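Local coordinates for protein octenoyl-CoA reductase/carboxylase (Streptomyces sp., PDB 4A0S) that binds NADP and 2-octenoyl-CoA and carries out the reductive carboxylation of the enoyl-CoA, giving an extender unit for polyketide (cinnabaramide) biosynthesis, at residues 208-214 with 361-367; 309-315 with 331-337. All coordinates share one frame. Numbering follows the deposited sequence.

Interaction 1 of 2, residues 208-214 with 361-367. With NAP (NADP nicotinamide-adenine-dinucleotide phosphate), chain F.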
loop_
_atom_site.group_PDB
_atom_site.type_symbol
_atom_site.label_atom_id
_atom_site.label_comp_id
_atom_site.label_asym_id
_atom_site.label_seq_id
_atom_site.Cartn_x
_atom_site.Cartn_y
_atom_site.Cartn_z
ATOM N N ARG A 208 10.173 -11.629 -4.106
ATOM C CA ARG A 208 9.113 -10.770 -4.628
ATOM C C ARG A 208 7.754 -11.226 -4.089
ATOM O O ARG A 208 6.967 -10.428 -3.613
ATOM C CB ARG A 208 9.083 -10.788 -6.156
ATOM C CG ARG A 208 7.990 -9.877 -6.691
ATOM C CD ARG A 208 7.981 -9.759 -8.199
ATOM N NE ARG A 208 6.886 -8.897 -8.615
ATOM C CZ ARG A 208 7.018 -7.605 -8.922
ATOM N NH1 ARG A 208 8.201 -6.998 -8.846
ATOM N NH2 ARG A 208 5.958 -6.903 -9.294
ATOM N N MET A 209 7.511 -12.529 -4.176
ATOM C CA MET A 209 6.258 -13.126 -3.743
ATOM C C MET A 209 5.953 -12.902 -2.277
ATOM O O MET A 209 4.804 -12.779 -1.920
ATOM C CB MET A 209 6.316 -14.629 -4.013
ATOM C CG MET A 209 6.321 -14.928 -5.505
ATOM S SD MET A 209 6.534 -16.667 -5.826
ATOM C CE MET A 209 4.934 -17.298 -5.298
ATOM N N LEU A 210 6.978 -12.866 -1.434
ATOM C CA LEU A 210 6.741 -12.942 0.005
ATOM C C LEU A 210 7.249 -11.757 0.770
ATOM O O LEU A 210 6.635 -11.362 1.740
ATOM C CB LEU A 210 7.386 -14.194 0.601
ATOM C CG LEU A 210 6.827 -15.521 0.110
ATOM C CD1 LEU A 210 7.726 -16.638 0.627
ATOM C CD2 LEU A 210 5.381 -15.699 0.604
ATOM N N VAL A 211 8.399 -11.227 0.365
ATOM C CA VAL A 211 9.015 -10.198 1.178
ATOM C C VAL A 211 8.652 -8.831 0.653
ATOM O O VAL A 211 8.321 -7.927 1.420
ATOM C CB VAL A 211 10.548 -10.360 1.260
ATOM C CG1 VAL A 211 11.172 -9.216 2.104
ATOM C CG2 VAL A 211 10.915 -11.740 1.833
ATOM N N SER A 212 8.739 -8.699 -0.667
ATOM C CA SER A 212 8.604 -7.423 -1.340
ATOM C C SER A 212 7.229 -6.823 -1.159
ATOM O O SER A 212 6.233 -7.544 -1.058
ATOM C CB SER A 212 8.842 -7.599 -2.834
ATOM O OG SER A 212 8.754 -6.340 -3.466
ATOM N N ASP A 213 7.167 -5.490 -1.176
ATOM C CA ASP A 213 5.866 -4.840 -1.215
ATOM C C ASP A 213 5.180 -5.059 -2.563
ATOM O O ASP A 213 4.052 -4.666 -2.747
ATOM C CB ASP A 213 5.933 -3.358 -0.836
ATOM C CG ASP A 213 6.652 -2.496 -1.863
ATOM O OD1 ASP A 213 7.124 -3.008 -2.905
ATOM O OD2 ASP A 213 6.740 -1.267 -1.599
ATOM N N ARG A 214 5.858 -5.736 -3.483
ATOM C CA ARG A 214 5.248 -6.077 -4.775
ATOM C C ARG A 214 4.556 -7.445 -4.797
ATOM O O ARG A 214 3.896 -7.797 -5.766
ATOM C CB ARG A 214 6.282 -5.994 -5.909
ATOM C CG ARG A 214 7.095 -4.717 -5.906
ATOM C CD ARG A 214 6.204 -3.490 -5.982
ATOM N NE ARG A 214 6.976 -2.303 -5.648
ATOM C CZ ARG A 214 7.532 -1.488 -6.537
ATOM N NH1 ARG A 214 7.375 -1.718 -7.829
ATOM N NH2 ARG A 214 8.221 -0.423 -6.132
ATOM N N HIS A 361 6.009 -12.684 -10.721
ATOM C CA HIS A 361 6.890 -13.176 -11.743
ATOM C C HIS A 361 8.241 -12.576 -11.478
ATOM O O HIS A 361 8.336 -11.382 -11.247
ATOM C CB HIS A 361 6.392 -12.738 -13.120
ATOM C CG HIS A 361 7.125 -13.371 -14.258
ATOM N ND1 HIS A 361 7.345 -14.729 -14.335
ATOM C CD2 HIS A 361 7.643 -12.839 -15.390
ATOM C CE1 HIS A 361 7.977 -15.005 -15.464
ATOM N NE2 HIS A 361 8.163 -13.876 -16.123
ATOM N N GLY A 362 9.262 -13.426 -11.468
ATOM C CA GLY A 362 10.628 -13.013 -11.219
ATOM C C GLY A 362 10.746 -12.041 -10.069
ATOM O O GLY A 362 10.078 -12.171 -9.032
ATOM N N ALA A 363 11.583 -11.043 -10.287
ATOM C CA ALA A 363 11.826 -9.993 -9.317
ATOM C C ALA A 363 12.518 -8.908 -10.082
ATOM O O ALA A 363 13.296 -9.189 -10.991
ATOM C CB ALA A 363 12.702 -10.482 -8.206
ATOM N N ASN A 364 12.233 -7.665 -9.722
ATOM C CA ASN A 364 12.887 -6.575 -10.385
ATOM C C ASN A 364 14.243 -6.416 -9.748
ATOM O O ASN A 364 14.552 -7.041 -8.736
ATOM C CB ASN A 364 12.075 -5.265 -10.280
ATOM C CG ASN A 364 11.896 -4.809 -8.849
ATOM O OD1 ASN A 364 12.850 -4.807 -8.054
ATOM N ND2 ASN A 364 10.660 -4.446 -8.499
ATOM N N HIS A 365 15.041 -5.555 -10.349
ATOM C CA HIS A 365 16.406 -5.356 -9.928
ATOM C C HIS A 365 16.492 -4.917 -8.464
ATOM O O HIS A 365 17.417 -5.290 -7.757
ATOM C CB HIS A 365 17.004 -4.296 -10.841
ATOM C CG HIS A 365 18.484 -4.270 -10.876
ATOM N ND1 HIS A 365 19.265 -5.386 -10.675
ATOM C CD2 HIS A 365 19.333 -3.255 -11.145
ATOM C CE1 HIS A 365 20.537 -5.051 -10.807
ATOM N NE2 HIS A 365 20.602 -3.763 -11.086
ATOM N N GLU A 366 15.533 -4.116 -8.020
ATOM C CA GLU A 366 15.516 -3.691 -6.623
ATOM C C GLU A 366 15.293 -4.885 -5.701
ATOM O O GLU A 366 15.999 -5.069 -4.716
ATOM C CB GLU A 366 14.467 -2.603 -6.360
ATOM C CG GLU A 366 14.438 -2.207 -4.892
ATOM C CD GLU A 366 13.471 -1.119 -4.577
ATOM O OE1 GLU A 366 12.257 -1.293 -4.836
ATOM O OE2 GLU A 366 13.924 -0.091 -4.032
ATOM N N GLU A 367 14.320 -5.705 -6.043
ATOM C CA GLU A 367 14.005 -6.880 -5.240
ATOM C C GLU A 367 15.156 -7.856 -5.214
ATOM O O GLU A 367 15.387 -8.537 -4.227
ATOM C CB GLU A 367 12.760 -7.567 -5.782
ATOM C CG GLU A 367 11.564 -6.736 -5.540
ATOM C CD GLU A 367 10.383 -7.170 -6.342
ATOM O OE1 GLU A 367 10.536 -7.549 -7.522
ATOM O OE2 GLU A 367 9.294 -7.133 -5.759
HETATM P PA NAP F . 11.450 -27.213 -8.432
HETATM O O1A NAP F . 12.850 -26.893 -7.788
HETATM O O2A NAP F . 11.363 -28.454 -9.270
HETATM O O5B NAP F . 10.467 -27.341 -7.256
HETATM C C5B NAP F . 9.099 -27.491 -7.580
HETATM C C4B NAP F . 8.451 -28.206 -6.405
HETATM O O4B NAP F . 7.059 -28.302 -6.734
HETATM C C3B NAP F . 8.976 -29.643 -6.203
HETATM O O3B NAP F . 9.662 -29.634 -4.968
HETATM C C2B NAP F . 7.723 -30.478 -5.991
HETATM O O2B NAP F . 7.323 -30.508 -4.622
HETATM C C1B NAP F . 6.671 -29.749 -6.747
HETATM N N9A NAP F . 6.716 -30.207 -8.158
HETATM C C8A NAP F . 7.768 -30.612 -8.889
HETATM N N7A NAP F . 7.382 -30.905 -10.138
HETATM C C5A NAP F . 6.076 -30.679 -10.177
HETATM C C6A NAP F . 5.142 -30.827 -11.172
HETATM N N6A NAP F . 5.522 -31.238 -12.381
HETATM N N1A NAP F . 3.885 -30.515 -10.900
HETATM C C2A NAP F . 3.519 -30.067 -9.702
HETATM N N3A NAP F . 4.375 -29.935 -8.713
HETATM C C4A NAP F . 5.658 -30.234 -8.939
HETATM O O3 NAP F . 10.941 -25.975 -9.311
HETATM P PN NAP F . 10.931 -24.457 -8.782
HETATM O O1N NAP F . 12.310 -23.918 -9.300
HETATM O O2N NAP F . 10.607 -24.315 -7.317
HETATM O O5D NAP F . 9.778 -23.913 -9.742
HETATM C C5D NAP F . 8.463 -24.357 -9.421
HETATM C C4D NAP F . 7.566 -23.691 -10.425
HETATM O O4D NAP F . 7.774 -22.244 -10.267
HETATM C C3D NAP F . 7.945 -24.001 -11.874
HETATM O O3D NAP F . 6.665 -24.125 -12.528
HETATM C C2D NAP F . 8.687 -22.766 -12.339
HETATM O O2D NAP F . 8.555 -22.568 -13.766
HETATM C C1D NAP F . 7.850 -21.723 -11.624
HETATM N N1N NAP F . 8.726 -20.604 -11.367
HETATM C C2N NAP F . 8.259 -19.355 -11.717
HETATM C C3N NAP F . 9.098 -18.310 -11.456
HETATM C C7N NAP F . 8.601 -16.972 -11.846
HETATM O O7N NAP F . 7.454 -16.800 -12.272
HETATM N N7N NAP F . 9.514 -16.046 -11.729
HETATM C C4N NAP F . 10.356 -18.479 -10.869
HETATM C C5N NAP F . 10.831 -19.725 -10.500
HETATM C C6N NAP F . 9.996 -20.803 -10.748
HETATM P P2B NAP F . 6.282 -31.674 -4.240
HETATM O O1X NAP F . 6.519 -31.597 -2.630
HETATM O O2X NAP F . 4.774 -31.242 -4.608
HETATM O O3X NAP F . 6.867 -32.863 -4.964
#
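Charge pairing centres on E367. R208, on the last turns of helix 200-210, extends its side chain (chi1 to chi3 all t) and forms a salt bridge from NH1 to E367 OE1, 2.7 Å with an N-H...O angle of 147°. The other carboxylate oxygen, E367 OE2, accepts a very short bond of 2.5 Å from S212 OG. R208 NH2 and R214 NH1 both form salt bridges to D154, while R214 NH2 bonds to the G153 carbonyl of a second subunit.

Two local motifs hold these groups in place. S212 OG accepts from R214 N (3.0 Å, 162°), an ST turn. N364 and E367 make a capping box: E367 N donates to N364 OD1 at 2.6 Å and N364 N to E367 OE1 at 2.8 Å, so E367 both closes the start of its helix and binds R208.

Van der Waals contact is made by the R208 stem: CD lies 3.3 Å from G362 O, and R208 CB is 4.2 Å from A363 CB.

The cofactor is met at the start of 361-367, where H361 ND1 donates to NAP O7N of the carboxamide (2.9 Å, 153°). H361 and G362 also touch the bound octanoyl-CoA.

The contact thus ties the end of helix 200-210 to the N-terminus of helix 365-376, just beyond strand 356-359, with L210 packed on helix 232-243.

Interaction 2 of 2, residues 309-315 with 331-337. With NAP (NADP nicotinamide-adenine-dinucleotide phosphate), chain F.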
loop_
_atom_site.group_PDB
_atom_site.type_symbol
_atom_site.label_atom_id
_atom_site.label_comp_id
_atom_site.label_asym_id
_atom_site.label_seq_id
_atom_site.Cartn_x
_atom_site.Cartn_y
_atom_site.Cartn_z
ATOM N N ILE A 309 -0.588 -16.286 4.030
ATOM C CA ILE A 309 -0.126 -16.264 2.651
ATOM C C ILE A 309 0.051 -17.702 2.227
ATOM O O ILE A 309 0.632 -18.503 2.962
ATOM C CB ILE A 309 1.219 -15.526 2.499
ATOM C CG1 ILE A 309 1.102 -14.058 2.918
ATOM C CG2 ILE A 309 1.746 -15.606 1.046
ATOM C CD1 ILE A 309 2.457 -13.453 3.250
ATOM N N VAL A 310 -0.458 -18.017 1.046
ATOM C CA VAL A 310 -0.206 -19.297 0.446
ATOM C C VAL A 310 0.722 -19.032 -0.715
ATOM O O VAL A 310 0.435 -18.228 -1.601
ATOM C CB VAL A 310 -1.482 -19.966 -0.055
ATOM C CG1 VAL A 310 -1.156 -21.307 -0.657
ATOM C CG2 VAL A 310 -2.479 -20.085 1.085
ATOM N N PHE A 311 1.832 -19.742 -0.693
ATOM C CA PHE A 311 2.887 -19.593 -1.669
ATOM C C PHE A 311 2.643 -20.659 -2.725
ATOM O O PHE A 311 2.875 -21.849 -2.505
ATOM C CB PHE A 311 4.225 -19.780 -0.965
ATOM C CG PHE A 311 5.420 -19.529 -1.833
ATOM C CD1 PHE A 311 5.993 -20.563 -2.561
ATOM C CD2 PHE A 311 5.991 -18.269 -1.894
ATOM C CE1 PHE A 311 7.114 -20.336 -3.365
ATOM C CE2 PHE A 311 7.116 -18.032 -2.672
ATOM C CZ PHE A 311 7.671 -19.072 -3.422
ATOM N N GLU A 312 2.099 -20.214 -3.854
ATOM C CA GLU A 312 1.733 -21.085 -4.949
ATOM C C GLU A 312 2.730 -21.117 -6.087
ATOM O O GLU A 312 3.460 -20.162 -6.328
ATOM C CB GLU A 312 0.379 -20.664 -5.505
ATOM C CG GLU A 312 -0.734 -21.478 -4.978
ATOM C CD GLU A 312 -0.805 -22.833 -5.643
ATOM O OE1 GLU A 312 -0.115 -23.041 -6.651
ATOM O OE2 GLU A 312 -1.569 -23.677 -5.165
ATOM N N HIS A 313 2.737 -22.236 -6.799
ATOM C CA HIS A 313 3.504 -22.384 -8.028
ATOM C C HIS A 313 3.276 -23.791 -8.558
ATOM O O HIS A 313 3.569 -24.085 -9.702
ATOM C CB HIS A 313 4.981 -22.165 -7.774
ATOM C CG HIS A 313 5.528 -23.025 -6.686
ATOM N ND1 HIS A 313 6.072 -24.271 -6.921
ATOM C CD2 HIS A 313 5.629 -22.812 -5.353
ATOM C CE1 HIS A 313 6.487 -24.785 -5.777
ATOM N NE2 HIS A 313 6.227 -23.921 -4.813
ATOM N N THR A 314 2.740 -24.645 -7.691
ATOM C CA THR A 314 2.471 -26.031 -8.028
ATOM C C THR A 314 1.333 -26.119 -9.014
ATOM O O THR A 314 1.277 -27.060 -9.786
ATOM C CB THR A 314 2.141 -26.860 -6.790
ATOM O OG1 THR A 314 1.510 -26.028 -5.808
ATOM C CG2 THR A 314 3.417 -27.438 -6.216
ATOM N N GLY A 315 0.417 -25.157 -8.959
ATOM C CA GLY A 315 -0.539 -24.941 -10.046
ATOM C C GLY A 315 -1.941 -25.455 -9.823
ATOM O O GLY A 315 -2.434 -25.463 -8.697
ATOM N N THR A 331 -3.734 -14.030 1.170
ATOM C CA THR A 331 -3.206 -13.852 -0.167
ATOM C C THR A 331 -2.633 -15.163 -0.658
ATOM O O THR A 331 -1.828 -15.786 0.016
ATOM C CB THR A 331 -2.114 -12.779 -0.172
ATOM O OG1 THR A 331 -2.684 -11.533 0.251
ATOM C CG2 THR A 331 -1.520 -12.614 -1.579
ATOM N N VAL A 332 -3.122 -15.602 -1.807
ATOM C CA VAL A 332 -2.475 -16.647 -2.545
ATOM C C VAL A 332 -1.559 -15.901 -3.513
ATOM O O VAL A 332 -2.028 -15.122 -4.333
ATOM C CB VAL A 332 -3.481 -17.493 -3.331
ATOM C CG1 VAL A 332 -2.737 -18.544 -4.147
ATOM C CG2 VAL A 332 -4.488 -18.131 -2.399
ATOM N N VAL A 333 -0.264 -16.107 -3.384
ATOM C CA VAL A 333 0.672 -15.501 -4.307
ATOM C C VAL A 333 1.207 -16.618 -5.175
ATOM O O VAL A 333 1.648 -17.645 -4.665
ATOM C CB VAL A 333 1.781 -14.684 -3.591
ATOM C CG1 VAL A 333 2.600 -15.552 -2.600
ATOM C CG2 VAL A 333 2.678 -13.967 -4.604
ATOM N N THR A 334 1.126 -16.432 -6.490
ATOM C CA THR A 334 1.483 -17.498 -7.413
ATOM C C THR A 334 2.439 -17.012 -8.482
ATOM O O THR A 334 2.269 -15.909 -9.018
ATOM C CB THR A 334 0.239 -18.094 -8.115
ATOM O OG1 THR A 334 0.661 -19.086 -9.059
ATOM C CG2 THR A 334 -0.569 -17.002 -8.830
ATOM N N CYS A 335 3.426 -17.842 -8.795
ATOM C CA CYS A 335 4.387 -17.511 -9.847
ATOM C C CYS A 335 4.533 -18.642 -10.833
ATOM O O CYS A 335 5.462 -18.662 -11.647
ATOM C CB CYS A 335 5.757 -17.229 -9.238
ATOM S SG CYS A 335 6.536 -18.678 -8.480
ATOM N N GLY A 336 3.607 -19.586 -10.791
ATOM C CA GLY A 336 3.786 -20.752 -11.628
ATOM C C GLY A 336 2.622 -21.688 -11.533
ATOM O O GLY A 336 1.702 -21.479 -10.754
ATOM N N SER A 337 2.685 -22.723 -12.357
ATOM C CA SER A 337 1.626 -23.694 -12.454
ATOM C C SER A 337 2.233 -25.003 -12.932
ATOM O O SER A 337 1.892 -25.483 -14.002
ATOM C CB SER A 337 0.578 -23.212 -13.450
ATOM O OG SER A 337 -0.140 -22.120 -12.947
HETATM P PA NAP F . 11.450 -27.213 -8.432
HETATM O O1A NAP F . 12.850 -26.893 -7.788
HETATM O O2A NAP F . 11.363 -28.454 -9.270
HETATM O O5B NAP F . 10.467 -27.341 -7.256
HETATM C C5B NAP F . 9.099 -27.491 -7.580
HETATM C C4B NAP F . 8.451 -28.206 -6.405
HETATM O O4B NAP F . 7.059 -28.302 -6.734
HETATM C C3B NAP F . 8.976 -29.643 -6.203
HETATM O O3B NAP F . 9.662 -29.634 -4.968
HETATM C C2B NAP F . 7.723 -30.478 -5.991
HETATM O O2B NAP F . 7.323 -30.508 -4.622
HETATM C C1B NAP F . 6.671 -29.749 -6.747
HETATM N N9A NAP F . 6.716 -30.207 -8.158
HETATM C C8A NAP F . 7.768 -30.612 -8.889
HETATM N N7A NAP F . 7.382 -30.905 -10.138
HETATM C C5A NAP F . 6.076 -30.679 -10.177
HETATM C C6A NAP F . 5.142 -30.827 -11.172
HETATM N N6A NAP F . 5.522 -31.238 -12.381
HETATM N N1A NAP F . 3.885 -30.515 -10.900
HETATM C C2A NAP F . 3.519 -30.067 -9.702
HETATM N N3A NAP F . 4.375 -29.935 -8.713
HETATM C C4A NAP F . 5.658 -30.234 -8.939
HETATM O O3 NAP F . 10.941 -25.975 -9.311
HETATM P PN NAP F . 10.931 -24.457 -8.782
HETATM O O1N NAP F . 12.310 -23.918 -9.300
HETATM O O2N NAP F . 10.607 -24.315 -7.317
HETATM O O5D NAP F . 9.778 -23.913 -9.742
HETATM C C5D NAP F . 8.463 -24.357 -9.421
HETATM C C4D NAP F . 7.566 -23.691 -10.425
HETATM O O4D NAP F . 7.774 -22.244 -10.267
HETATM C C3D NAP F . 7.945 -24.001 -11.874
HETATM O O3D NAP F . 6.665 -24.125 -12.528
HETATM C C2D NAP F . 8.687 -22.766 -12.339
HETATM O O2D NAP F . 8.555 -22.568 -13.766
HETATM C C1D NAP F . 7.850 -21.723 -11.624
HETATM N N1N NAP F . 8.726 -20.604 -11.367
HETATM C C2N NAP F . 8.259 -19.355 -11.717
HETATM C C3N NAP F . 9.098 -18.310 -11.456
HETATM C C7N NAP F . 8.601 -16.972 -11.846
HETATM O O7N NAP F . 7.454 -16.800 -12.272
HETATM N N7N NAP F . 9.514 -16.046 -11.729
HETATM C C4N NAP F . 10.356 -18.479 -10.869
HETATM C C5N NAP F . 10.831 -19.725 -10.500
HETATM C C6N NAP F . 9.996 -20.803 -10.748
HETATM P P2B NAP F . 6.282 -31.674 -4.240
HETATM O O1X NAP F . 6.519 -31.597 -2.630
HETATM O O2X NAP F . 4.774 -31.242 -4.608
HETATM O O3X NAP F . 6.867 -32.863 -4.964
HETATM O O HOH W 1 -0.123 -21.458 -8.891
#
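I309, F311 and V333 share one face of the paired strands, with I309 CG2 3.7 Å from V333 CG1; V310 and V332 share the other, V310 CB being 4.2 Å from V332 CG2. The strand segments run parallel, 19° and 4.7 Å apart, joined by V310 N to T331 O (2.8 Å), V333 N to V310 O (2.9 Å) and E312 N to V333 O (2.7 Å); C335 N to E312 O is weak at 3.4 Å. Beyond the strands, one water donates to E312 OE1 (2.7 Å) and G336 O (2.6 Å) and accepts from T334 OG1 (2.5 Å), which also bonds to N347 of the third subunit, while E312 OE2 bonds to S322 and T318. At G336 a CB would clash with NAP C1D, and T314 CG2 lies 3.7 Å from NAP N3A, so the C-terminal ends of the strands line the cofactor site, as in Rossmann folds. In this beta-alpha-beta unit helix 316-325 covers V310 and V332, helices 200-210 and 232-243 cover F311, and strands 223-226 and 356-359 flank the pair.

Overall arrangement
Interactions 1 and 2, centred 14 Å apart, meet through helix 200-210, which carries R208 in the first and packs M209 and L210 against the second: M209 SD is 3.3 Å from C335 SG, M209 CE 3.4 Å from V333 O, and L210 CD1 3.5 Å from F311 CD2. Along the chain, 309-315 and 331-337 both fall between 208-214 and 361-367. The two contacts reach different parts of one NADP: H361 of interaction 1 holds the nicotinamide carboxamide, whereas H313 ND1 of interaction 2 approaches the ribose carbon NAP C5D at 3.5 Å and T314 lies by the adenine. Both also border the third subunit, whose W351 meets H361 and packs on S337.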